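Long-range contact in cell division control protein 45 cdc45 putative (Entamoeba histolytica, PDB 6CC2), which probably acts in DNA replication as a Cdc45-family protein, with a conformational switch suggested as a means of regulating it: residues T24-S30 against L52-V58. Residue numbers count along the deposited sequence, not the author numbering.
Sequences TIQLYVS and LHSAVPV. With EDO (1,2-ethanediol), chain J.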
ATOM      1  N   THR A  24       2.916   1.069 -29.715  1.00 39.39           N
ATOM      2  CA  THR A  24       2.785   0.381 -28.435  1.00 37.97           C
ATOM      3  C   THR A  24       2.207   1.298 -27.353  1.00 31.97           C
ATOM      4  O   THR A  24       2.133   2.519 -27.500  1.00 32.85           O
ATOM      5  CB  THR A  24       4.143  -0.173 -27.960  1.00 46.06           C
ATOM      6  OG1 THR A  24       4.976   0.918 -27.549  1.00 51.73           O
ATOM      7  CG2 THR A  24       4.830  -0.944 -29.072  1.00 53.12           C
ATOM      8  N   ILE A  25       1.785   0.671 -26.265  1.00 27.65           N
ATOM      9  CA  ILE A  25       1.218   1.350 -25.101  1.00 27.53           C
ATOM     10  C   ILE A  25       2.211   1.220 -23.949  1.00 26.57           C
ATOM     11  O   ILE A  25       2.698   0.125 -23.658  1.00 32.88           O
ATOM     12  CB  ILE A  25      -0.148   0.757 -24.703  1.00 26.14           C
ATOM     13  CG1 ILE A  25      -1.127   0.816 -25.880  1.00 30.02           C
ATOM     14  CG2 ILE A  25      -0.714   1.481 -23.502  1.00 25.49           C
ATOM     15  CD1 ILE A  25      -2.316  -0.116 -25.702  1.00 33.92           C
ATOM     16  N   GLN A  26       2.493   2.332 -23.279  1.00 24.67           N
ATOM     17  CA  GLN A  26       3.412   2.378 -22.158  1.00 26.46           C
ATOM     18  C   GLN A  26       2.605   2.700 -20.910  1.00 23.25           C
ATOM     19  O   GLN A  26       1.886   3.706 -20.875  1.00 26.17           O
ATOM     20  CB  GLN A  26       4.474   3.447 -22.403  1.00 33.20           C
ATOM     21  CG  GLN A  26       5.817   3.142 -21.854  1.00 37.32           C
ATOM     22  CD  GLN A  26       6.799   4.240 -22.185  1.00 32.58           C
ATOM     23  OE1 GLN A  26       6.394   5.382 -22.401  1.00 31.72           O
ATOM     24  NE2 GLN A  26       8.079   3.915 -22.203  1.00 32.33           N
ATOM     25  N   LEU A  27       2.714   1.853 -19.882  1.00 20.70           N
ATOM     26  CA  LEU A  27       1.978   2.057 -18.647  1.00 22.29           C
ATOM     27  C   LEU A  27       2.956   2.314 -17.513  1.00 23.02           C
ATOM     28  O   LEU A  27       3.776   1.452 -17.196  1.00 22.45           O
ATOM     29  CB  LEU A  27       1.096   0.838 -18.330  1.00 23.93           C
ATOM     30  CG  LEU A  27       0.037   0.551 -19.400  1.00 28.05           C
ATOM     31  CD1 LEU A  27       0.515  -0.551 -20.333  1.00 29.50           C
ATOM     32  CD2 LEU A  27      -1.291   0.211 -18.769  1.00 29.38           C
ATOM     33  N   TYR A  28       2.888   3.512 -16.946  1.00 20.78           N
ATOM     34  CA  TYR A  28       3.734   3.930 -15.833  1.00 18.83           C
ATOM     35  C   TYR A  28       3.014   3.592 -14.526  1.00 19.41           C
ATOM     36  O   TYR A  28       1.897   4.047 -14.289  1.00 20.67           O
ATOM     37  CB  TYR A  28       4.014   5.432 -15.928  1.00 18.55           C
ATOM     38  CG  TYR A  28       4.821   5.873 -17.126  1.00 19.84           C
ATOM     39  CD1 TYR A  28       4.341   5.707 -18.421  1.00 23.01           C
ATOM     40  CD2 TYR A  28       6.055   6.469 -16.968  1.00 21.27           C
ATOM     41  CE1 TYR A  28       5.089   6.102 -19.519  1.00 25.18           C
ATOM     42  CE2 TYR A  28       6.807   6.890 -18.050  1.00 22.84           C
ATOM     43  CZ  TYR A  28       6.320   6.696 -19.327  1.00 27.21           C
ATOM     44  OH  TYR A  28       7.074   7.110 -20.398  1.00 28.56           O
ATOM     45  N   VAL A  29       3.662   2.788 -13.687  1.00 16.16           N
ATOM     46  CA  VAL A  29       3.014   2.166 -12.547  1.00 16.59           C
ATOM     47  C   VAL A  29       3.710   2.645 -11.284  1.00 16.63           C
ATOM     48  O   VAL A  29       4.901   2.389 -11.102  1.00 17.71           O
ATOM     49  CB  VAL A  29       3.058   0.641 -12.642  1.00 19.35           C
ATOM     50  CG1 VAL A  29       2.262   0.021 -11.505  1.00 20.40           C
ATOM     51  CG2 VAL A  29       2.535   0.173 -13.988  1.00 20.61           C
ATOM     52  N   SER A  30       2.984   3.335 -10.451  1.00 18.00           N
ATOM     53  CA  SER A  30       3.503   3.730  -9.141  1.00 20.13           C
ATOM     54  C   SER A  30       3.436   2.556  -8.158  1.00 18.95           C
ATOM     55  O   SER A  30       2.734   1.575  -8.395  1.00 17.19           O
ATOM     56  CB  SER A  30       2.726   4.932  -8.651  1.00 22.45           C
ATOM     57  OG  SER A  30       1.385   4.596  -8.404  1.00 26.87           O
ATOM     58  N   LEU A  52       0.269  -4.393 -28.234  1.00 34.66           N
ATOM     59  CA  LEU A  52       1.589  -4.375 -27.619  1.00 35.90           C
ATOM     60  C   LEU A  52       1.645  -3.333 -26.514  1.00 32.07           C
ATOM     61  O   LEU A  52       1.124  -2.225 -26.651  1.00 29.47           O
ATOM     62  CB  LEU A  52       2.646  -4.082 -28.677  1.00 33.22           C
ATOM     63  CG  LEU A  52       2.633  -5.039 -29.859  1.00 41.73           C
ATOM     64  CD1 LEU A  52       3.750  -4.695 -30.838  1.00 50.49           C
ATOM     65  CD2 LEU A  52       2.748  -6.474 -29.388  1.00 45.91           C
ATOM     66  N   HIS A  53       2.247  -3.703 -25.384  1.00 27.06           N
ATOM     67  CA  HIS A  53       2.286  -2.805 -24.242  1.00 26.22           C
ATOM     68  C   HIS A  53       3.504  -3.150 -23.403  1.00 28.46           C
ATOM     69  O   HIS A  53       4.070  -4.234 -23.514  1.00 30.05           O
ATOM     70  CB  HIS A  53       0.997  -2.900 -23.405  1.00 27.64           C
ATOM     71  CG  HIS A  53       0.712  -4.271 -22.878  1.00 31.03           C
ATOM     72  ND1 HIS A  53       0.192  -5.278 -23.662  1.00 32.99           N
ATOM     73  CD2 HIS A  53       0.868  -4.801 -21.637  1.00 31.01           C
ATOM     74  CE1 HIS A  53       0.057  -6.373 -22.935  1.00 35.90           C
ATOM     75  NE2 HIS A  53       0.456  -6.109 -21.705  1.00 33.36           N
ATOM     76  N   SER A  54       3.900  -2.196 -22.564  1.00 29.67           N
ATOM     77  CA  SER A  54       5.066  -2.372 -21.717  1.00 28.24           C
ATOM     78  C   SER A  54       4.808  -1.649 -20.399  1.00 24.71           C
ATOM     79  O   SER A  54       3.990  -0.731 -20.324  1.00 24.71           O
ATOM     80  CB  SER A  54       6.334  -1.844 -22.380  1.00 34.03           C
ATOM     81  OG  SER A  54       6.221  -0.468 -22.689  1.00 34.80           O
ATOM     82  N   ALA A  55       5.499  -2.094 -19.356  1.00 24.45           N
ATOM     83  CA  ALA A  55       5.368  -1.498 -18.042  1.00 21.42           C
ATOM     84  C   ALA A  55       6.582  -0.634 -17.750  1.00 19.36           C
ATOM     85  O   ALA A  55       7.708  -1.009 -18.061  1.00 23.71           O
ATOM     86  CB  ALA A  55       5.230  -2.579 -16.965  1.00 22.95           C
ATOM     87  N   VAL A  56       6.360   0.503 -17.123  1.00 20.26           N
ATOM     88  CA  VAL A  56       7.412   1.372 -16.627  1.00 22.67           C
ATOM     89  C   VAL A  56       7.170   1.601 -15.143  1.00 19.10           C
ATOM     90  O   VAL A  56       6.399   2.470 -14.753  1.00 18.34           O
ATOM     91  CB  VAL A  56       7.451   2.709 -17.386  1.00 25.71           C
ATOM     92  CG1 VAL A  56       8.579   3.578 -16.862  1.00 27.80           C
ATOM     93  CG2 VAL A  56       7.599   2.469 -18.879  1.00 30.47           C
ATOM     94  N   PRO A  57       7.820   0.837 -14.283  1.00 18.64           N
ATOM     95  CA  PRO A  57       7.662   1.080 -12.830  1.00 16.72           C
ATOM     96  C   PRO A  57       8.365   2.371 -12.433  1.00 19.02           C
ATOM     97  O   PRO A  57       9.568   2.513 -12.634  1.00 23.50           O
ATOM     98  CB  PRO A  57       8.305  -0.148 -12.181  1.00 22.54           C
ATOM     99  CG  PRO A  57       8.339  -1.195 -13.260  1.00 24.63           C
ATOM    100  CD  PRO A  57       8.577  -0.407 -14.541  1.00 21.64           C
ATOM    101  N   VAL A  58       7.612   3.312 -11.868  1.00 18.68           N
ATOM    102  CA  VAL A  58       8.161   4.613 -11.476  1.00 20.28           C
ATOM    103  C   VAL A  58       8.020   4.786  -9.975  1.00 21.34           C
ATOM    104  O   VAL A  58       6.964   4.491  -9.406  1.00 20.82           O
ATOM    105  CB  VAL A  58       7.475   5.785 -12.209  1.00 24.26           C
ATOM    106  CG1 VAL A  58       7.834   5.743 -13.693  1.00 26.96           C
ATOM    107  CG2 VAL A  58       5.947   5.759 -11.994  1.00 25.84           C
TER
HETATM  108  C1  EDO J 609       2.541  -8.367 -18.932  1.00 47.90           C
HETATM  109  O1  EDO J 609       2.738  -7.069 -19.509  1.00 38.63           O
HETATM  110  C2  EDO J 609       1.183  -8.901 -19.363  1.00 59.98           C
HETATM  111  O2  EDO J 609       1.093  -8.889 -20.794  1.00 61.43           O
HETATM  112  O   HOH W   1       8.786   0.987 -22.112  1.00 39.84           O
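Tyr28 lays its ring over Val56: Val56 CB sits 4.1 Å from the centroid of the Tyr28 ring, 14° off the normal, a CH-pi contact. Beta-branched Val56 is well suited to an extended strand, and Val58, just past its end, closes on the ring edge, Tyr28 CD2 to Val58 CG1 3.8 Å. Helix 61-71 lies over the side of the sheet that carries Tyr28, with Leu64, Val67 and Phe68 on the tyrosine and Val67 also on Val56. The buried phenol is satisfied within its own strand, Tyr28 OH donating to Gln26 OE1 at 2.7 Å. Gln26 also bonds to Thr71 and, through a water 3.0 Å from both Gln26 NE2 and Ser54 OG, reaches Ser54; a small polar serine suits this more open end.

Beneath these side chains lies the parallel pairing of a beta-alpha-beta unit, whose helix 33-48 carries the chain from strand 24-29 to 53-57, an outermost strand of the parallel sheet. Six backbone hydrogen bonds run from Ile25 N to Leu52 O (3.0 Å) up to Val58 N to Val29 O (3.0 Å). The amides of Ser54, Val56 and Val58 face strand 24-29, so Pro57 N points to the other side and its missing hydrogen costs this pairing nothing.

On the opposite face, Leu42 of the crossover helix packs on Leu27, while Leu27 CD1 lies 3.9 Å from His53 CB. Ala55 is small enough to fit against Tyr39 of that helix and Phe378 of helix 374-385, which also receives Pro57. The ring of His53 leads away from strand 24-29: His53 ND1 is hydrogen-bonded to Leu51 O, and His53 NE2 donates to O2 of the ethanediol at 3.0 Å, a molecule probably taken up from the crystallisation liquor.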